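Acetylglutamate kinase (Streptococcus mutans, PDB 3L86) catalyses the ATP-dependent phosphorylation of N-acetyl-L-glutamate to N-acetyl-L-glutamyl 5-phosphate, the second step of arginine biosynthesis from glutamate. Local coordinates at residues A[143-146]-A[152-155]; A[196-201]-A[254-259]; A[211-216]-A[247-252]. One frame throughout, in Å; residues are numbered along the deposited sequence.

In the fold
Contact 1 lies near the bound N-acetyl-L-glutamate, contact 3 lies at the ADP, and contact 2 is packing between two helices. Contact 1 comes first along the chain and joins strands 141-145 and 155-160, a separate two-stranded sheet. Its centre is about 19 Å from that of contact 2 and about 21 Å from that of contact 3; it touches neither. Contact 2 pairs helices 193-203 and 246-258. Contact 3, nested inside the loop that contact 2 closes, sets strand 208-212 of the main sheet against helix 246-258. Their centres are about 13 Å apart; Thr198 packs on Ser252 and Ala197 on Leu211. Helix 246-258 brings Lys249 to ADP and Leu211, then packs on helix 193-203 nearer its end.

Contact 1. Residues A[143-146]-A[152-155]; sequences ADYL and GYVG
Tyr145 and Gly155 form an antiparallel, non-hydrogen-bonded pair with their CA atoms 4.6 Å apart. Next to this pair the amide of Leu146 bonds to the carbonyl of Val154, with Leu146 N 2.9 Å from Val154 O and an almost straight N-H...O angle of 172°. Val154 O also receives a CA-H contact from Tyr145, so two neighbouring donors meet one oxygen. Gly155 CA makes a similar contact to Asp144 O at 3.1 Å, and its lack of a side chain suits this close approach beside Ala143.

The two tyrosines lie side by side and point the same way. They form a T-shaped stack: the edge of the Tyr145 ring faces the flat side of Tyr153, with the planes at 81°. Tyr145 CE1 sits over the centre of the Tyr153 ring. The hydroxyl oxygen Tyr145 OH approaches Tyr153 CE2 to 3.7 Å. Tyr145 CG is anti to its carbonyl carbon (chi1 -64°), which carries the ring across to the 152-155 segment. There Gly152 O lies in the plane of the ring, 3.5 Å from Tyr145 CD1. Farther along, Leu146 CD2 packs loosely on Val154 CG1 at 4.2 Å. Lys148 makes a cation-pi contact with Tyr145. Tyr153 and Gly155 bond through their backbones to Asn190, which lines the pocket of the bound N-acetyl-L-glutamate. Strand, short helix 148-151 and returning strand together make a beta hairpin with a helical connection, which brings the side chain of Val154 to about 5 Å from that substrate.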
loop_
_atom_site.group_PDB
_atom_site.type_symbol
_atom_site.label_atom_id
_atom_site.label_comp_id
_atom_site.label_asym_id
_atom_site.label_seq_id
_atom_site.Cartn_x
_atom_site.Cartn_y
_atom_site.Cartn_z
ATOM N N ALA A 143 -5.123 14.593 0.638
ATOM C CA ALA A 143 -3.886 14.653 1.430
ATOM C C ALA A 143 -3.422 16.087 1.765
ATOM O O ALA A 143 -3.938 17.045 1.203
ATOM C CB ALA A 143 -2.743 13.931 0.662
ATOM N N ASP A 144 -2.449 16.223 2.674
ATOM C CA ASP A 144 -1.747 17.499 2.920
ATOM C C ASP A 144 -0.226 17.211 3.057
ATOM O O ASP A 144 0.150 16.064 3.167
ATOM C CB ASP A 144 -2.243 18.136 4.226
ATOM C CG ASP A 144 -2.120 19.655 4.225
ATOM O OD1 ASP A 144 -1.353 20.258 3.389
ATOM O OD2 ASP A 144 -2.852 20.257 5.033
ATOM N N TYR A 145 0.628 18.252 3.030
ATOM C CA TYR A 145 2.119 18.110 3.119
ATOM C C TYR A 145 2.479 17.651 4.504
ATOM O O TYR A 145 2.033 18.247 5.481
ATOM C CB TYR A 145 2.792 19.483 2.882
ATOM C CG TYR A 145 2.537 20.007 1.489
ATOM C CD1 TYR A 145 3.416 19.737 0.484
ATOM C CD2 TYR A 145 1.358 20.715 1.179
ATOM C CE1 TYR A 145 3.168 20.170 -0.826
ATOM C CE2 TYR A 145 1.106 21.143 -0.133
ATOM C CZ TYR A 145 2.047 20.869 -1.107
ATOM O OH TYR A 145 1.901 21.283 -2.406
ATOM N N LEU A 146 3.261 16.615 4.580
ATOM C CA LEU A 146 3.727 16.115 5.816
ATOM C C LEU A 146 4.596 17.157 6.559
ATOM O O LEU A 146 4.434 17.346 7.704
ATOM C CB LEU A 146 4.452 14.783 5.597
ATOM C CG LEU A 146 4.918 13.966 6.800
ATOM C CD1 LEU A 146 3.833 13.775 7.854
ATOM C CD2 LEU A 146 5.564 12.639 6.451
ATOM N N GLY A 152 9.433 18.013 1.213
ATOM C CA GLY A 152 8.945 18.471 -0.097
ATOM C C GLY A 152 7.481 18.066 -0.354
ATOM O O GLY A 152 6.633 18.297 0.507
ATOM N N TYR A 153 7.210 17.435 -1.514
ATOM C CA TYR A 153 5.867 17.010 -1.963
ATOM C C TYR A 153 5.400 15.621 -1.433
ATOM O O TYR A 153 4.802 14.838 -2.177
ATOM C CB TYR A 153 5.788 17.051 -3.510
ATOM C CG TYR A 153 5.541 18.468 -4.012
ATOM C CD1 TYR A 153 6.483 19.495 -3.807
ATOM C CD2 TYR A 153 4.352 18.792 -4.664
ATOM C CE1 TYR A 153 6.199 20.847 -4.267
ATOM C CE2 TYR A 153 4.092 20.075 -5.122
ATOM C CZ TYR A 153 5.003 21.101 -4.905
ATOM O OH TYR A 153 4.663 22.372 -5.370
ATOM N N VAL A 154 5.764 15.291 -0.204
ATOM C CA VAL A 154 5.274 14.085 0.494
ATOM C C VAL A 154 3.987 14.381 1.285
ATOM O O VAL A 154 3.896 15.396 1.992
ATOM C CB VAL A 154 6.388 13.464 1.369
ATOM C CG1 VAL A 154 5.870 12.311 2.244
ATOM C CG2 VAL A 154 7.511 12.911 0.420
ATOM N N GLY A 155 2.958 13.580 1.051
ATOM C CA GLY A 155 1.693 13.794 1.703
ATOM C C GLY A 155 1.360 12.825 2.807
ATOM O O GLY A 155 1.927 11.724 2.859
#

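Contact 2. Residues A[196-201]-A[254-259]; sequences LATAVA and AKTVAA
Thr198 CG2 overlaps the side chains of both Lys255 and Thr256. This methyl stands 3.2 Å from Thr256 OG1 and 3.6 Å from Lys255 CG. It is placed there by a chi1 of -52°, which sets CG2 anti to the backbone N and puts OG1 beside that N. The aliphatic part of Lys255 runs at about a right angle across the threonine. Its CB, CG and CE all pass near the same methyl.

Thr256 meets Thr198 at a slant and uses its two branches differently. Its oxygen faces the Thr198 methyl. Its own methyl, CG2, turns to Ala201 and rests 4.1 Å from Ala201 CB, about one turn further along helix 193-203. Thr198 and Thr256 are also the pair whose CA atoms come nearest, at 5.6 Å.

The helix segments are nearly parallel. Their N-to-C directions differ by 10°, and their axes come within 9.4 Å. Ala197 turns to Leu209 and Leu211 of strand 208-212, and Thr256 also touches Leu209. The two helices therefore pack side by side against this strand of the main sheet, as in an alpha/beta fold. Helix 246-258 then leads to strand 263-267, the parallel neighbour of strand 208-212.

The main partner of Thr198 OG1 is Asp194 O in its own helix. Its link to Ser252 O in helix 246-258 is weak, and Thr256 OG1 bonds to that same carbonyl. The direct meeting of the two segments is therefore van der Waals packing, with a methyl against a hydroxyl oxygen at its closest point.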
loop_
_atom_site.group_PDB
_atom_site.type_symbol
_atom_site.label_atom_id
_atom_site.label_comp_id
_atom_site.label_asym_id
_atom_site.label_seq_id
_atom_site.Cartn_x
_atom_site.Cartn_y
_atom_site.Cartn_z
ATOM N N LEU A 196 -1.152 4.904 2.844
ATOM C CA LEU A 196 -2.407 4.865 2.057
ATOM C C LEU A 196 -3.280 3.609 2.369
ATOM O O LEU A 196 -4.511 3.714 2.484
ATOM C CB LEU A 196 -2.159 4.940 0.542
ATOM C CG LEU A 196 -3.487 4.932 -0.297
ATOM C CD1 LEU A 196 -4.483 6.036 0.216
ATOM C CD2 LEU A 196 -3.265 5.140 -1.790
ATOM N N ALA A 197 -2.646 2.433 2.432
ATOM C CA ALA A 197 -3.293 1.193 2.836
ATOM C C ALA A 197 -4.023 1.283 4.188
ATOM O O ALA A 197 -5.148 0.775 4.281
ATOM C CB ALA A 197 -2.222 0.063 2.905
ATOM N N THR A 198 -3.373 1.855 5.232
ATOM C CA THR A 198 -4.055 2.085 6.566
ATOM C C THR A 198 -5.336 2.933 6.414
ATOM O O THR A 198 -6.376 2.609 6.947
ATOM C CB THR A 198 -3.165 2.864 7.654
ATOM O OG1 THR A 198 -1.889 2.238 7.805
ATOM C CG2 THR A 198 -3.854 2.845 9.008
ATOM N N ALA A 199 -5.239 4.038 5.703
ATOM C CA ALA A 199 -6.376 4.941 5.538
ATOM C C ALA A 199 -7.557 4.276 4.814
ATOM O O ALA A 199 -8.743 4.402 5.206
ATOM C CB ALA A 199 -5.887 6.191 4.765
ATOM N N VAL A 200 -7.225 3.524 3.764
ATOM C CA VAL A 200 -8.229 2.821 3.007
ATOM C C VAL A 200 -8.899 1.722 3.838
ATOM O O VAL A 200 -10.178 1.655 3.884
ATOM C CB VAL A 200 -7.618 2.220 1.729
ATOM C CG1 VAL A 200 -8.639 1.360 1.001
ATOM C CG2 VAL A 200 -7.026 3.389 0.819
ATOM N N ALA A 201 -8.082 0.873 4.491
ATOM C CA ALA A 201 -8.624 -0.236 5.353
ATOM C C ALA A 201 -9.537 0.308 6.489
ATOM O O ALA A 201 -10.627 -0.250 6.809
ATOM C CB ALA A 201 -7.423 -1.067 5.955
ATOM N N ALA A 254 0.083 -1.438 12.996
ATOM C CA ALA A 254 -0.371 -1.141 14.355
ATOM C C ALA A 254 -1.545 -0.151 14.422
ATOM O O ALA A 254 -2.464 -0.340 15.219
ATOM C CB ALA A 254 0.817 -0.612 15.214
ATOM N N LYS A 255 -1.500 0.893 13.602
ATOM C CA LYS A 255 -2.538 1.946 13.494
ATOM C C LYS A 255 -3.883 1.364 12.974
ATOM O O LYS A 255 -4.975 1.757 13.438
ATOM C CB LYS A 255 -1.978 3.053 12.604
ATOM C CG LYS A 255 -2.907 4.168 12.186
ATOM C CD LYS A 255 -2.114 5.438 11.907
ATOM C CE LYS A 255 -2.860 6.355 10.932
ATOM N NZ LYS A 255 -2.437 7.819 11.057
ATOM N N THR A 256 -3.786 0.377 12.065
ATOM C CA THR A 256 -4.934 -0.360 11.471
ATOM C C THR A 256 -5.709 -1.215 12.482
ATOM O O THR A 256 -6.941 -1.059 12.598
ATOM C CB THR A 256 -4.438 -1.229 10.219
ATOM O OG1 THR A 256 -3.883 -0.323 9.275
ATOM C CG2 THR A 256 -5.562 -2.037 9.482
ATOM N N VAL A 257 -5.014 -2.093 13.230
ATOM C CA VAL A 257 -5.668 -2.893 14.259
ATOM C C VAL A 257 -6.181 -2.052 15.460
ATOM O O VAL A 257 -7.205 -2.377 16.084
ATOM C CB VAL A 257 -4.778 -4.112 14.738
ATOM C CG1 VAL A 257 -4.400 -5.021 13.534
ATOM C CG2 VAL A 257 -3.537 -3.628 15.505
ATOM N N ALA A 258 -5.451 -1.004 15.786
ATOM C CA ALA A 258 -5.844 -0.057 16.826
ATOM C C ALA A 258 -7.181 0.645 16.498
ATOM O O ALA A 258 -7.886 1.100 17.400
ATOM C CB ALA A 258 -4.702 0.980 17.088
ATOM N N ALA A 259 -7.569 0.658 15.226
ATOM C CA ALA A 259 -8.759 1.381 14.827
ATOM C C ALA A 259 -9.907 0.396 14.591
ATOM O O ALA A 259 -11.018 0.782 14.164
ATOM C CB ALA A 259 -8.486 2.255 13.618
#

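Contact 3. Residues A[211-216]-A[247-252]; sequences LMTNVK and IPKIES. With ADP (adenosine-5'-diphosphate), chain B.
The ADP pocket is bordered here by the loop after strand 208-212 and by helix 246-258. Thr213 and Lys249 meet beside the beta-phosphate. Thr213 OG1 gives a 2.7 Å hydrogen bond to ADP O2B, while Lys249 NZ reaches ADP O1B at 2.9 Å. The two side chains cross beside this phosphate, with Lys249 CE 3.9 Å from Thr213 OG1. With Thr213 OG1 anti to the backbone N (chi1 178°), the hydroxyl turns to ADP O2B and CG2 is left against Lys249 CD at 4.1 Å.

The side chain of Lys249 extends from helix 246-258 and bends at chi3 (-52°) and chi4 (-68°), which brings NZ to the phosphate. In this amino acid kinase fold, Lys249 is predicted to stabilise the transition state together with Lys42. A salt bridge to Asp194 fixes the position of its NZ, and a bound magnesium ion lies about 4 Å from the side chain.

Deeper in, the side chains of Leu211 and Lys249 run alongside, pointing opposite ways. Leu211 CD1 lies 3.5 Å from Lys249 O and also touches Lys249 CG. Toward the base, Val215 CG1 packs 3.9 Å from ADP C2. Asn214 OD1 accepts a weak 3.4 Å bond from the ribose hydroxyl ADP O3'.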
loop_
_atom_site.group_PDB
_atom_site.type_symbol
_atom_site.label_atom_id
_atom_site.label_comp_id
_atom_site.label_asym_id
_atom_site.label_seq_id
_atom_site.Cartn_x
_atom_site.Cartn_y
_atom_site.Cartn_z
ATOM N N LEU A 211 -0.286 -6.694 3.953
ATOM C CA LEU A 211 0.807 -5.883 3.464
ATOM C C LEU A 211 1.847 -6.815 2.785
ATOM O O LEU A 211 2.766 -7.372 3.444
ATOM C CB LEU A 211 1.456 -5.056 4.638
ATOM C CG LEU A 211 0.527 -4.016 5.315
ATOM C CD1 LEU A 211 1.054 -3.538 6.674
ATOM C CD2 LEU A 211 0.221 -2.783 4.447
ATOM N N MET A 212 1.705 -6.990 1.472
ATOM C CA MET A 212 2.491 -8.007 0.768
ATOM C C MET A 212 3.785 -7.372 0.241
ATOM O O MET A 212 3.743 -6.281 -0.353
ATOM C CB MET A 212 1.665 -8.597 -0.410
ATOM C CG MET A 212 1.996 -10.078 -0.692
ATOM S SD MET A 212 0.994 -10.878 -2.011
ATOM C CE MET A 212 1.746 -10.086 -3.416
ATOM N N THR A 213 4.916 -8.041 0.494
ATOM C CA THR A 213 6.206 -7.430 0.330
ATOM C C THR A 213 7.205 -8.523 -0.130
ATOM O O THR A 213 6.776 -9.614 -0.621
ATOM C CB THR A 213 6.676 -6.726 1.661
ATOM O OG1 THR A 213 7.994 -6.170 1.496
ATOM C CG2 THR A 213 6.659 -7.666 2.887
ATOM N N ASN A 214 8.510 -8.256 -0.013
ATOM C CA ASN A 214 9.484 -9.201 -0.556
ATOM C C ASN A 214 10.386 -9.845 0.540
ATOM O O ASN A 214 11.575 -10.182 0.305
ATOM C CB ASN A 214 10.278 -8.565 -1.730
ATOM C CG ASN A 214 11.199 -7.448 -1.291
ATOM O OD1 ASN A 214 10.958 -6.801 -0.263
ATOM N ND2 ASN A 214 12.334 -7.291 -1.992
ATOM N N VAL A 215 9.807 -9.994 1.731
ATOM C CA VAL A 215 10.406 -10.725 2.843
ATOM C C VAL A 215 9.294 -11.588 3.408
ATOM O O VAL A 215 8.095 -11.249 3.262
ATOM C CB VAL A 215 11.073 -9.766 3.890
ATOM C CG1 VAL A 215 10.042 -8.752 4.469
ATOM C CG2 VAL A 215 11.702 -10.555 4.966
ATOM N N LYS A 216 9.660 -12.709 4.055
ATOM C CA LYS A 216 8.656 -13.654 4.573
ATOM C C LYS A 216 7.897 -13.292 5.852
ATOM O O LYS A 216 6.873 -13.942 6.195
ATOM C CB LYS A 216 9.243 -15.074 4.651
ATOM C CG LYS A 216 9.570 -15.550 3.222
ATOM C CD LYS A 216 9.846 -17.056 3.110
ATOM C CE LYS A 216 10.097 -17.464 1.624
ATOM N NZ LYS A 216 8.856 -17.693 0.784
ATOM N N ILE A 247 9.835 -0.004 8.830
ATOM C CA ILE A 247 9.340 1.001 9.765
ATOM C C ILE A 247 7.929 1.552 9.395
ATOM O O ILE A 247 6.989 1.354 10.133
ATOM C CB ILE A 247 10.343 2.186 9.946
ATOM C CG1 ILE A 247 11.683 1.643 10.483
ATOM C CG2 ILE A 247 9.769 3.225 10.912
ATOM C CD1 ILE A 247 12.403 2.640 11.376
ATOM N N PRO A 248 7.792 2.238 8.274
ATOM C CA PRO A 248 6.388 2.607 7.909
ATOM C C PRO A 248 5.451 1.395 7.774
ATOM O O PRO A 248 4.272 1.489 8.154
ATOM C CB PRO A 248 6.557 3.394 6.591
ATOM C CG PRO A 248 7.976 2.976 6.088
ATOM C CD PRO A 248 8.787 2.633 7.260
ATOM N N LYS A 249 5.941 0.235 7.286
ATOM C CA LYS A 249 5.069 -0.999 7.215
ATOM C C LYS A 249 4.472 -1.453 8.559
ATOM O O LYS A 249 3.259 -1.688 8.672
ATOM C CB LYS A 249 5.808 -2.180 6.495
ATOM C CG LYS A 249 4.915 -3.222 5.785
ATOM C CD LYS A 249 5.768 -4.264 4.937
ATOM C CE LYS A 249 6.698 -3.468 4.007
ATOM N NZ LYS A 249 5.803 -2.748 2.936
ATOM N N ILE A 250 5.313 -1.586 9.593
ATOM C CA ILE A 250 4.858 -2.073 10.895
ATOM C C ILE A 250 4.078 -0.982 11.670
ATOM O O ILE A 250 3.200 -1.334 12.427
ATOM C CB ILE A 250 6.029 -2.607 11.819
ATOM C CG1 ILE A 250 5.493 -3.467 12.946
ATOM C CG2 ILE A 250 6.824 -1.498 12.473
ATOM C CD1 ILE A 250 5.012 -4.768 12.475
ATOM N N GLU A 251 4.372 0.301 11.479
ATOM C CA GLU A 251 3.527 1.383 12.071
ATOM C C GLU A 251 2.110 1.414 11.465
ATOM O O GLU A 251 1.095 1.588 12.188
ATOM C CB GLU A 251 4.170 2.774 11.899
ATOM C CG GLU A 251 5.408 2.993 12.823
ATOM C CD GLU A 251 6.141 4.290 12.568
ATOM O OE1 GLU A 251 6.021 4.900 11.499
ATOM O OE2 GLU A 251 6.881 4.718 13.467
ATOM N N SER A 252 2.023 1.280 10.135
ATOM C CA SER A 252 0.687 1.170 9.478
ATOM C C SER A 252 -0.107 -0.053 10.017
ATOM O O SER A 252 -1.317 0.047 10.355
ATOM C CB SER A 252 0.883 1.131 7.944
ATOM O OG SER A 252 1.482 2.380 7.533
HETATM P PB ADP B . 7.950 -2.716 -0.018
HETATM O O1B ADP B . 7.241 -1.625 0.732
HETATM O O2B ADP B . 7.235 -4.074 -0.019
HETATM O O3B ADP B . 8.278 -2.291 -1.406
HETATM P PA ADP B . 10.351 -2.010 1.602
HETATM O O1A ADP B . 11.809 -2.181 1.195
HETATM O O2A ADP B . 9.821 -0.606 1.664
HETATM O O3A ADP B . 9.384 -2.995 0.694
HETATM O "O5'" ADP B . 10.262 -2.725 3.049
HETATM C "C5'" ADP B . 10.640 -4.119 3.166
HETATM C "C4'" ADP B . 12.122 -4.199 3.639
HETATM O "O4'" ADP B . 12.330 -3.763 4.999
HETATM C "C3'" ADP B . 12.718 -5.615 3.612
HETATM O "O3'" ADP B . 13.096 -5.908 2.271
HETATM C "C2'" ADP B . 13.961 -5.482 4.483
HETATM O "O2'" ADP B . 15.021 -5.087 3.621
HETATM C "C1'" ADP B . 13.669 -4.260 5.350
HETATM N N9 ADP B . 13.668 -4.617 6.794
HETATM C C8 ADP B . 14.253 -3.846 7.754
HETATM N N7 ADP B . 14.053 -4.407 8.976
HETATM C C5 ADP B . 13.364 -5.559 8.780
HETATM C C6 ADP B . 12.867 -6.647 9.617
HETATM N N6 ADP B . 12.997 -6.595 10.970
HETATM N N1 ADP B . 12.176 -7.665 9.034
HETATM C C2 ADP B . 11.995 -7.725 7.725
HETATM N N3 ADP B . 12.426 -6.775 6.894
HETATM C C4 ADP B . 13.122 -5.691 7.349
#